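Local coordinates for protein phosphoribosylaminoimidazole carboxylase, ATPase subunit (Thermus thermophilus, PDB 3AW8) that probably catalyses the ATP-dependent carboxylation of 5-aminoimidazole ribonucleotide with bicarbonate, giving N5-carboxyaminoimidazole ribonucleotide in purine biosynthesis, at residues Leu107-Pro112 with Glu227-Arg232; Pro133-Thr138 with Glu172-Phe177; Glu220-Lys225 with Glu252-Asn257. All coordinates share one frame; numbering follows the deposited sequence.

Contact 1 of 3, residues Leu107-Pro112 with Glu227-Arg232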
loop_
_atom_site.group_PDB
_atom_site.type_symbol
_atom_site.label_atom_id
_atom_site.label_comp_id
_atom_site.label_asym_id
_atom_site.label_seq_id
_atom_site.Cartn_x
_atom_site.Cartn_y
_atom_site.Cartn_z
ATOM N N LEU A 107 17.839 32.038 -5.693
ATOM C CA LEU A 107 16.676 31.761 -6.530
ATOM C C LEU A 107 15.612 32.825 -6.308
ATOM O O LEU A 107 14.631 32.907 -7.049
ATOM C CB LEU A 107 16.099 30.383 -6.200
ATOM C CG LEU A 107 16.903 29.174 -6.674
ATOM C CD1 LEU A 107 16.270 27.905 -6.134
ATOM C CD2 LEU A 107 16.939 29.155 -8.197
ATOM N N GLY A 108 15.815 33.640 -5.281
ATOM C CA GLY A 108 14.867 34.694 -4.986
ATOM C C GLY A 108 13.862 34.291 -3.929
ATOM O O GLY A 108 12.777 34.870 -3.847
ATOM N N VAL A 109 14.213 33.299 -3.117
ATOM C CA VAL A 109 13.313 32.850 -2.067
ATOM C C VAL A 109 13.840 33.303 -0.704
ATOM O O VAL A 109 15.027 33.164 -0.398
ATOM C CB VAL A 109 13.129 31.294 -2.085
ATOM C CG1 VAL A 109 12.988 30.798 -3.519
ATOM C CG2 VAL A 109 14.288 30.613 -1.403
ATOM N N PRO A 110 12.956 33.873 0.124
ATOM C CA PRO A 110 13.288 34.363 1.463
ATOM C C PRO A 110 13.952 33.318 2.354
ATOM O O PRO A 110 13.575 32.149 2.345
ATOM C CB PRO A 110 11.933 34.799 2.010
ATOM C CG PRO A 110 11.212 35.257 0.783
ATOM C CD PRO A 110 11.553 34.175 -0.211
ATOM N N THR A 111 14.943 33.751 3.125
ATOM C CA THR A 111 15.653 32.870 4.045
ATOM C C THR A 111 16.003 33.708 5.261
ATOM O O THR A 111 16.203 34.912 5.146
ATOM C CB THR A 111 16.978 32.336 3.446
ATOM O OG1 THR A 111 17.970 33.371 3.481
ATOM C CG2 THR A 111 16.779 31.884 2.004
ATOM N N PRO A 112 16.081 33.088 6.446
ATOM C CA PRO A 112 16.423 33.862 7.640
ATOM C C PRO A 112 17.761 34.557 7.416
ATOM O O PRO A 112 18.551 34.135 6.572
ATOM C CB PRO A 112 16.529 32.796 8.729
ATOM C CG PRO A 112 15.610 31.724 8.250
ATOM C CD PRO A 112 15.907 31.666 6.776
ATOM N N GLU A 227 4.731 26.557 -4.002
ATOM C CA GLU A 227 4.913 25.841 -5.251
ATOM C C GLU A 227 5.849 26.595 -6.186
ATOM O O GLU A 227 6.658 25.990 -6.888
ATOM C CB GLU A 227 3.559 25.608 -5.921
ATOM C CG GLU A 227 2.642 24.700 -5.120
ATOM C CD GLU A 227 1.398 24.298 -5.886
ATOM O OE1 GLU A 227 1.543 23.813 -7.024
ATOM O OE2 GLU A 227 0.278 24.459 -5.355
ATOM N N ALA A 228 5.739 27.920 -6.182
ATOM C CA ALA A 228 6.573 28.764 -7.027
ATOM C C ALA A 228 8.043 28.617 -6.631
ATOM O O ALA A 228 8.918 28.418 -7.484
ATOM C CB ALA A 228 6.133 30.206 -6.897
ATOM N N TYR A 229 8.316 28.717 -5.335
ATOM C CA TYR A 229 9.680 28.571 -4.856
ATOM C C TYR A 229 10.186 27.176 -5.231
ATOM O O TYR A 229 11.329 27.006 -5.664
ATOM C CB TYR A 229 9.740 28.732 -3.333
ATOM C CG TYR A 229 9.281 30.077 -2.803
ATOM C CD1 TYR A 229 9.724 31.267 -3.378
ATOM C CD2 TYR A 229 8.459 30.158 -1.683
ATOM C CE1 TYR A 229 9.365 32.506 -2.847
ATOM C CE2 TYR A 229 8.094 31.392 -1.141
ATOM C CZ TYR A 229 8.554 32.564 -1.727
ATOM O OH TYR A 229 8.228 33.784 -1.174
ATOM N N ALA A 230 9.319 26.180 -5.076
ATOM C CA ALA A 230 9.675 24.798 -5.373
ATOM C C ALA A 230 10.003 24.572 -6.840
ATOM O O ALA A 230 10.930 23.830 -7.167
ATOM C CB ALA A 230 8.551 23.875 -4.948
ATOM N N LEU A 231 9.243 25.210 -7.723
ATOM C CA LEU A 231 9.461 25.062 -9.155
ATOM C C LEU A 231 10.834 25.619 -9.515
ATOM O O LEU A 231 11.584 25.032 -10.309
ATOM C CB LEU A 231 8.382 25.816 -9.933
ATOM C CG LEU A 231 7.784 25.108 -11.150
ATOM C CD1 LEU A 231 6.853 26.065 -11.866
ATOM C CD2 LEU A 231 8.880 24.632 -12.083
ATOM N N ARG A 232 11.164 26.759 -8.922
ATOM C CA ARG A 232 12.442 27.387 -9.192
ATOM C C ARG A 232 13.591 26.470 -8.790
ATOM O O ARG A 232 14.532 26.266 -9.556
ATOM C CB ARG A 232 12.534 28.734 -8.464
ATOM C CG ARG A 232 11.627 29.806 -9.072
ATOM C CD ARG A 232 12.225 31.213 -8.935
ATOM N NE ARG A 232 11.852 31.884 -7.691
ATOM C CZ ARG A 232 10.645 32.389 -7.448
ATOM N NH1 ARG A 232 9.683 32.304 -8.364
ATOM N NH2 ARG A 232 10.399 32.980 -6.285
#
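A Schellman motif at G108 ends helix 97-107, and the segment L107 to P110 at its end lies against Y229 and R232 on one side of helix 220-237 in the ATP-grasp region. G108 has a positive phi of 96°, where a side chain would collide with the carbonyl oxygen of L107, so glycine suits the position. The same oxygen, L107 O, takes the one hydrogen bond between the two segments, from R232 NE at 3.0 Å; it is weak, with an N-H...O angle of 130°. R232 reaches it through a chain bent at chi2 and chi3, and A228 O of its own helix lies above one face of the guanidinium, offset toward the rim. A positive group at the carboxyl end of helix 97-107 would probably suit the helix dipole. The L107 side chain touches the same residue, its CD1 4.0 Å from the carbonyl carbon R232 C.

The apolar half is built on the Y229 ring. V109 CG1, anti to its own carbonyl carbon, packs on the CD1 side of the ring, 3.3 Å from Y229 CD1. Farther out P110 crosses the tyrosine at about a right angle, with P110 CD 3.7 Å from Y229 CZ. The hydroxyl of Y229 bonds to K225 NZ, one helical turn back.

Around this junction, V109 also packs on F104 of helix 97-107 and on F256 of strand 253-260, while P110 touches L255 and Y229 touches L254 of that same strand. A230 turns the other way, onto L183 and F195 of strands 179-187 and 193-204.

Contact 2 of 3, residues Pro133-Thr138 with Glu172-Phe177; sequences PALLKT and EGFVPF. With AMP (adenosine monophosphate), chain C.
L135 and E172 exchange two backbone hydrogen bonds as an antiparallel hydrogen-bonded pair: L135 N to E172 O at 2.7 Å (168°) and E172 N to L135 O, also 2.7 Å. From the same pair of strands K137 and E172 reach to the adenine of AMP. K137, extended beyond CG, gives N7 a weak hydrogen bond from NZ (3.1 Å) and forms a salt bridge with E172, though the position of E172 OE2 is uncertain. E172 OE1 has a long, weak ion pair with K101. An alanine in place of E172 would probably leave the ammonium of K137 without its carboxylate mate and freer to move off N7. V175 N donates to AMP N1 at 3.3 Å.

Packing completes the pocket. L135 holds both methyls against the purine, CD2 3.5 Å from AMP C5 and CD1 3.6 Å from AMP C6. AMP C2 lies over one face of the F174 ring, 3.8 Å from F174 CE1, and L135 CD1 touches the same ring obliquely. R97 and E180 also bond the nucleotide.

In the four-stranded antiparallel sheet, strand 134-138 runs between 169-173 and 148-151, and L136 packs on A160 and L161 of helix 154-161.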
loop_
_atom_site.group_PDB
_atom_site.type_symbol
_atom_site.label_atom_id
_atom_site.label_comp_id
_atom_site.label_asym_id
_atom_site.label_seq_id
_atom_site.Cartn_x
_atom_site.Cartn_y
_atom_site.Cartn_z
ATOM N N PRO A 133 18.473 37.088 19.840
ATOM C CA PRO A 133 19.194 35.813 19.767
ATOM C C PRO A 133 19.355 35.291 18.340
ATOM O O PRO A 133 18.894 35.911 17.379
ATOM C CB PRO A 133 18.337 34.888 20.629
ATOM C CG PRO A 133 17.793 35.821 21.666
ATOM C CD PRO A 133 17.377 37.005 20.823
ATOM N N ALA A 134 20.018 34.148 18.211
ATOM C CA ALA A 134 20.239 33.541 16.909
ATOM C C ALA A 134 20.811 32.144 17.091
ATOM O O ALA A 134 21.081 31.716 18.217
ATOM C CB ALA A 134 21.190 34.400 16.087
ATOM N N LEU A 135 20.987 31.430 15.985
ATOM C CA LEU A 135 21.540 30.085 16.045
ATOM C C LEU A 135 22.878 29.986 15.344
ATOM O O LEU A 135 23.133 30.659 14.343
ATOM C CB LEU A 135 20.594 29.068 15.414
ATOM C CG LEU A 135 19.235 28.832 16.058
ATOM C CD1 LEU A 135 18.325 30.017 15.774
ATOM C CD2 LEU A 135 18.642 27.557 15.494
ATOM N N LEU A 136 23.730 29.132 15.892
ATOM C CA LEU A 136 25.048 28.889 15.339
ATOM C C LEU A 136 25.100 27.382 15.150
ATOM O O LEU A 136 25.028 26.630 16.127
ATOM C CB LEU A 136 26.130 29.327 16.325
ATOM C CG LEU A 136 27.561 29.372 15.796
ATOM C CD1 LEU A 136 27.680 30.489 14.764
ATOM C CD2 LEU A 136 28.526 29.603 16.946
ATOM N N LYS A 137 25.206 26.939 13.903
ATOM C CA LYS A 137 25.248 25.507 13.631
ATOM C C LYS A 137 26.284 25.078 12.604
ATOM O O LYS A 137 26.627 25.828 11.688
ATOM C CB LYS A 137 23.860 25.020 13.207
ATOM C CG LYS A 137 23.021 26.066 12.496
ATOM C CD LYS A 137 21.580 25.601 12.352
ATOM C CE LYS A 137 20.685 26.733 11.892
ATOM N NZ LYS A 137 19.266 26.306 11.763
ATOM N N THR A 138 26.785 23.861 12.781
ATOM C CA THR A 138 27.771 23.300 11.875
ATOM C C THR A 138 27.147 23.247 10.485
ATOM O O THR A 138 26.002 22.823 10.333
ATOM C CB THR A 138 28.179 21.877 12.318
ATOM O OG1 THR A 138 29.104 21.327 11.373
ATOM C CG2 THR A 138 26.960 20.973 12.415
ATOM N N GLU A 172 22.648 31.870 11.952
ATOM C CA GLU A 172 21.294 32.128 11.477
ATOM C C GLU A 172 20.528 32.961 12.486
ATOM O O GLU A 172 20.567 32.693 13.688
ATOM C CB GLU A 172 20.534 30.816 11.236
ATOM C CG GLU A 172 20.800 30.146 9.891
ATOM C CD GLU A 172 19.920 28.920 9.657
ATOM O OE1 GLU A 172 18.678 29.035 9.793
ATOM O OE2 GLU A 172 20.467 27.845 9.327
ATOM N N GLY A 173 19.825 33.970 11.990
ATOM C CA GLY A 173 19.056 34.818 12.876
ATOM C C GLY A 173 17.777 34.138 13.319
ATOM O O GLY A 173 16.905 33.862 12.494
ATOM N N PHE A 174 17.672 33.858 14.617
ATOM C CA PHE A 174 16.484 33.217 15.179
ATOM C C PHE A 174 15.245 33.837 14.551
ATOM O O PHE A 174 15.179 35.050 14.367
ATOM C CB PHE A 174 16.432 33.427 16.694
ATOM C CG PHE A 174 15.238 32.797 17.357
ATOM C CD1 PHE A 174 15.330 31.528 17.928
ATOM C CD2 PHE A 174 14.015 33.467 17.404
ATOM C CE1 PHE A 174 14.220 30.932 18.538
ATOM C CE2 PHE A 174 12.900 32.883 18.010
ATOM C CZ PHE A 174 13.004 31.611 18.578
ATOM N N VAL A 175 14.266 33.010 14.214
ATOM C CA VAL A 175 13.045 33.528 13.614
ATOM C C VAL A 175 11.808 33.091 14.398
ATOM O O VAL A 175 11.606 31.904 14.658
ATOM C CB VAL A 175 12.921 33.088 12.128
ATOM C CG1 VAL A 175 12.954 31.578 12.024
ATOM C CG2 VAL A 175 11.642 33.645 11.523
ATOM N N PRO A 176 10.978 34.062 14.810
ATOM C CA PRO A 176 9.754 33.778 15.567
ATOM C C PRO A 176 8.658 33.420 14.566
ATOM O O PRO A 176 7.962 34.297 14.051
ATOM C CB PRO A 176 9.491 35.099 16.273
ATOM C CG PRO A 176 9.872 36.096 15.201
ATOM C CD PRO A 176 11.162 35.516 14.632
ATOM N N PHE A 177 8.516 32.130 14.282
ATOM C CA PHE A 177 7.524 31.680 13.315
ATOM C C PHE A 177 6.186 31.290 13.934
ATOM O O PHE A 177 6.110 30.861 15.091
ATOM C CB PHE A 177 8.093 30.505 12.501
ATOM C CG PHE A 177 8.480 29.313 13.336
ATOM C CD1 PHE A 177 7.521 28.396 13.757
ATOM C CD2 PHE A 177 9.800 29.129 13.739
ATOM C CE1 PHE A 177 7.870 27.315 14.569
ATOM C CE2 PHE A 177 10.159 28.052 14.553
ATOM C CZ PHE A 177 9.194 27.144 14.969
HETATM P P AMP C . 17.401 21.270 11.999
HETATM O O1P AMP C . 16.687 20.221 11.224
HETATM O O2P AMP C . 17.315 22.677 11.208
HETATM O O3P AMP C . 18.943 20.844 12.182
HETATM O "O5'" AMP C . 16.725 21.425 13.470
HETATM C "C5'" AMP C . 15.358 21.847 13.306
HETATM C "C4'" AMP C . 14.779 22.274 14.669
HETATM O "O4'" AMP C . 15.461 23.462 15.191
HETATM C "C3'" AMP C . 13.282 22.619 14.568
HETATM O "O3'" AMP C . 12.570 22.091 15.695
HETATM C "C2'" AMP C . 13.232 24.152 14.505
HETATM O "O2'" AMP C . 12.089 24.662 15.206
HETATM C "C1'" AMP C . 14.564 24.622 15.133
HETATM N N9 AMP C . 15.171 25.708 14.322
HETATM C C8 AMP C . 16.057 25.560 13.285
HETATM N N7 AMP C . 16.388 26.721 12.797
HETATM C C5 AMP C . 15.746 27.691 13.478
HETATM C C6 AMP C . 15.706 29.110 13.409
HETATM N N6 AMP C . 16.457 29.790 12.464
HETATM N N1 AMP C . 14.922 29.784 14.282
HETATM C C2 AMP C . 14.188 29.145 15.204
HETATM N N3 AMP C . 14.198 27.812 15.302
HETATM C C4 AMP C . 14.950 27.055 14.472
#

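Contact 3 of 3, residues Glu220-Lys225 with Glu252-Asn257; sequences EALQKK and EELLFN
L222 and K225, one turn apart on helix 220-237, bear on L254 in strand 253-260, an edge strand, within this chain, of the large antiparallel sheet to which the ATP-grasp region contributes. Helix and strand segments run in roughly the same direction, 26° apart, with axes 9.6 Å apart at closest approach. The leucines cross obliquely: L222 sends one methyl, CD2, against the isopropyl fork of L254, meeting both L254 CD1 and CD2, each at 3.4 Å.

K225 lies beside the same leucine, the two sliding past each other in opposite directions. With CG anti to the backbone N (chi1 -160°), the lysine runs extended to CE, its CB and CG passing L254 CD1; a bend at chi4 places NZ. E253 folds back at chi2 and crosses the lysine at about a right angle, forming a salt bridge between K225 NZ and E253 OE1 that is weak as a hydrogen bond at 3.3 Å. The stronger polar partner of NZ is the hydroxyl of Y229.

L254 is enclosed by A226 of the helix and by V181 and F247 of the sheet. Next to the ammonium, K225 CE rests 3.6 Å from backbone E252 O.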
loop_
_atom_site.group_PDB
_atom_site.type_symbol
_atom_site.label_atom_id
_atom_site.label_comp_id
_atom_site.label_asym_id
_atom_site.label_seq_id
_atom_site.Cartn_x
_atom_site.Cartn_y
_atom_site.Cartn_z
ATOM N N GLU A 220 -4.629 30.239 -0.077
ATOM C CA GLU A 220 -4.656 29.701 -1.429
ATOM C C GLU A 220 -3.429 30.290 -2.131
ATOM O O GLU A 220 -2.818 29.660 -2.995
ATOM C CB GLU A 220 -5.954 30.119 -2.131
ATOM C CG GLU A 220 -6.405 29.192 -3.257
ATOM C CD GLU A 220 -5.751 29.503 -4.598
ATOM O OE1 GLU A 220 -4.503 29.501 -4.682
ATOM O OE2 GLU A 220 -6.492 29.747 -5.578
ATOM N N ALA A 221 -3.060 31.501 -1.736
ATOM C CA ALA A 221 -1.898 32.154 -2.319
ATOM C C ALA A 221 -0.642 31.565 -1.683
ATOM O O ALA A 221 0.413 31.485 -2.319
ATOM C CB ALA A 221 -1.960 33.653 -2.079
ATOM N N LEU A 222 -0.761 31.152 -0.423
ATOM C CA LEU A 222 0.366 30.560 0.285
ATOM C C LEU A 222 0.819 29.335 -0.503
ATOM O O LEU A 222 2.014 29.116 -0.687
ATOM C CB LEU A 222 -0.035 30.148 1.704
ATOM C CG LEU A 222 1.038 30.356 2.781
ATOM C CD1 LEU A 222 0.572 29.783 4.114
ATOM C CD2 LEU A 222 2.328 29.692 2.347
ATOM N N GLN A 223 -0.145 28.546 -0.976
ATOM C CA GLN A 223 0.155 27.349 -1.758
ATOM C C GLN A 223 0.981 27.695 -2.989
ATOM O O GLN A 223 2.077 27.163 -3.185
ATOM C CB GLN A 223 -1.135 26.649 -2.201
ATOM C CG GLN A 223 -1.453 25.381 -1.422
ATOM C CD GLN A 223 -0.411 24.292 -1.617
ATOM O OE1 GLN A 223 -0.141 23.518 -0.708
ATOM N NE2 GLN A 223 0.167 24.224 -2.807
ATOM N N LYS A 224 0.447 28.586 -3.820
ATOM C CA LYS A 224 1.134 29.001 -5.034
ATOM C C LYS A 224 2.522 29.540 -4.716
ATOM O O LYS A 224 3.472 29.330 -5.472
ATOM C CB LYS A 224 0.309 30.066 -5.757
ATOM C CG LYS A 224 -0.626 29.519 -6.831
ATOM C CD LYS A 224 -1.571 28.452 -6.293
ATOM C CE LYS A 224 -2.458 27.896 -7.405
ATOM N NZ LYS A 224 -1.663 27.352 -8.547
ATOM N N LYS A 225 2.625 30.233 -3.586
ATOM C CA LYS A 225 3.882 30.820 -3.138
ATOM C C LYS A 225 4.921 29.705 -2.984
ATOM O O LYS A 225 5.995 29.742 -3.598
ATOM C CB LYS A 225 3.651 31.548 -1.800
ATOM C CG LYS A 225 4.697 32.605 -1.415
ATOM C CD LYS A 225 4.204 33.432 -0.212
ATOM C CE LYS A 225 5.173 34.542 0.205
ATOM N NZ LYS A 225 6.443 34.053 0.826
ATOM N N GLU A 252 2.418 35.802 6.572
ATOM C CA GLU A 252 2.055 35.268 5.268
ATOM C C GLU A 252 3.325 35.131 4.455
ATOM O O GLU A 252 3.304 35.102 3.221
ATOM C CB GLU A 252 1.071 36.195 4.554
ATOM C CG GLU A 252 -0.354 36.073 5.063
ATOM C CD GLU A 252 -0.887 34.648 4.968
ATOM O OE1 GLU A 252 -0.958 34.103 3.840
ATOM O OE2 GLU A 252 -1.232 34.071 6.024
ATOM N N GLU A 253 4.441 35.048 5.169
ATOM C CA GLU A 253 5.737 34.898 4.537
ATOM C C GLU A 253 6.323 33.515 4.778
ATOM O O GLU A 253 6.095 32.898 5.823
ATOM C CB GLU A 253 6.699 35.973 5.044
ATOM C CG GLU A 253 6.443 37.328 4.420
ATOM C CD GLU A 253 6.412 37.251 2.901
ATOM O OE1 GLU A 253 7.429 36.817 2.307
ATOM O OE2 GLU A 253 5.373 37.617 2.305
ATOM N N LEU A 254 7.066 33.034 3.789
ATOM C CA LEU A 254 7.710 31.733 3.860
ATOM C C LEU A 254 9.219 31.930 3.762
ATOM O O LEU A 254 9.710 32.530 2.805
ATOM C CB LEU A 254 7.243 30.839 2.704
ATOM C CG LEU A 254 5.783 30.391 2.604
ATOM C CD1 LEU A 254 5.595 29.582 1.332
ATOM C CD2 LEU A 254 5.404 29.561 3.821
ATOM N N LEU A 255 9.944 31.433 4.759
ATOM C CA LEU A 255 11.401 31.532 4.780
ATOM C C LEU A 255 11.997 30.124 4.664
ATOM O O LEU A 255 11.786 29.280 5.538
ATOM C CB LEU A 255 11.872 32.170 6.087
ATOM C CG LEU A 255 11.235 33.494 6.514
ATOM C CD1 LEU A 255 11.836 33.934 7.839
ATOM C CD2 LEU A 255 11.457 34.552 5.443
ATOM N N PHE A 256 12.732 29.870 3.586
ATOM C CA PHE A 256 13.347 28.565 3.381
ATOM C C PHE A 256 14.206 28.165 4.568
ATOM O O PHE A 256 15.080 28.918 4.981
ATOM C CB PHE A 256 14.222 28.575 2.128
ATOM C CG PHE A 256 15.102 27.360 2.000
ATOM C CD1 PHE A 256 14.590 26.157 1.531
ATOM C CD2 PHE A 256 16.439 27.410 2.383
ATOM C CE1 PHE A 256 15.400 25.017 1.446
ATOM C CE2 PHE A 256 17.252 26.277 2.303
ATOM C CZ PHE A 256 16.731 25.081 1.833
ATOM N N ASN A 257 13.960 26.976 5.106
ATOM C CA ASN A 257 14.733 26.468 6.236
ATOM C C ASN A 257 15.648 25.322 5.806
ATOM O O ASN A 257 16.862 25.415 5.951
ATOM C CB ASN A 257 13.797 25.999 7.359
ATOM C CG ASN A 257 14.511 25.149 8.410
ATOM O OD1 ASN A 257 15.560 25.526 8.925
ATOM N ND2 ASN A 257 13.934 23.996 8.732
#

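Contacts 1 and 3 share helix 220-237, and their centres are about 9 Å apart. Their other segments meet directly: P110 O and F256 N, 2.7 Å apart, probably form a hydrogen bond, so the loop 107-112 is tied to the strand that also packs against the helix. Contact 2, its centre about 19 Å from that of contact 1 and about 20 Å from that of contact 3, holds the adenine. It touches the others by packing, P112 CB on G173 O at 3.9 Å and L255 CD1 on V175 CG2 at 3.7 Å. The side chains of P110 and L254 are about 12 and 13 Å from AMP, but strand 253-257 runs on to N257, predicted to bind ATP, whose ND2 is 4.4 Å from AMP O2P.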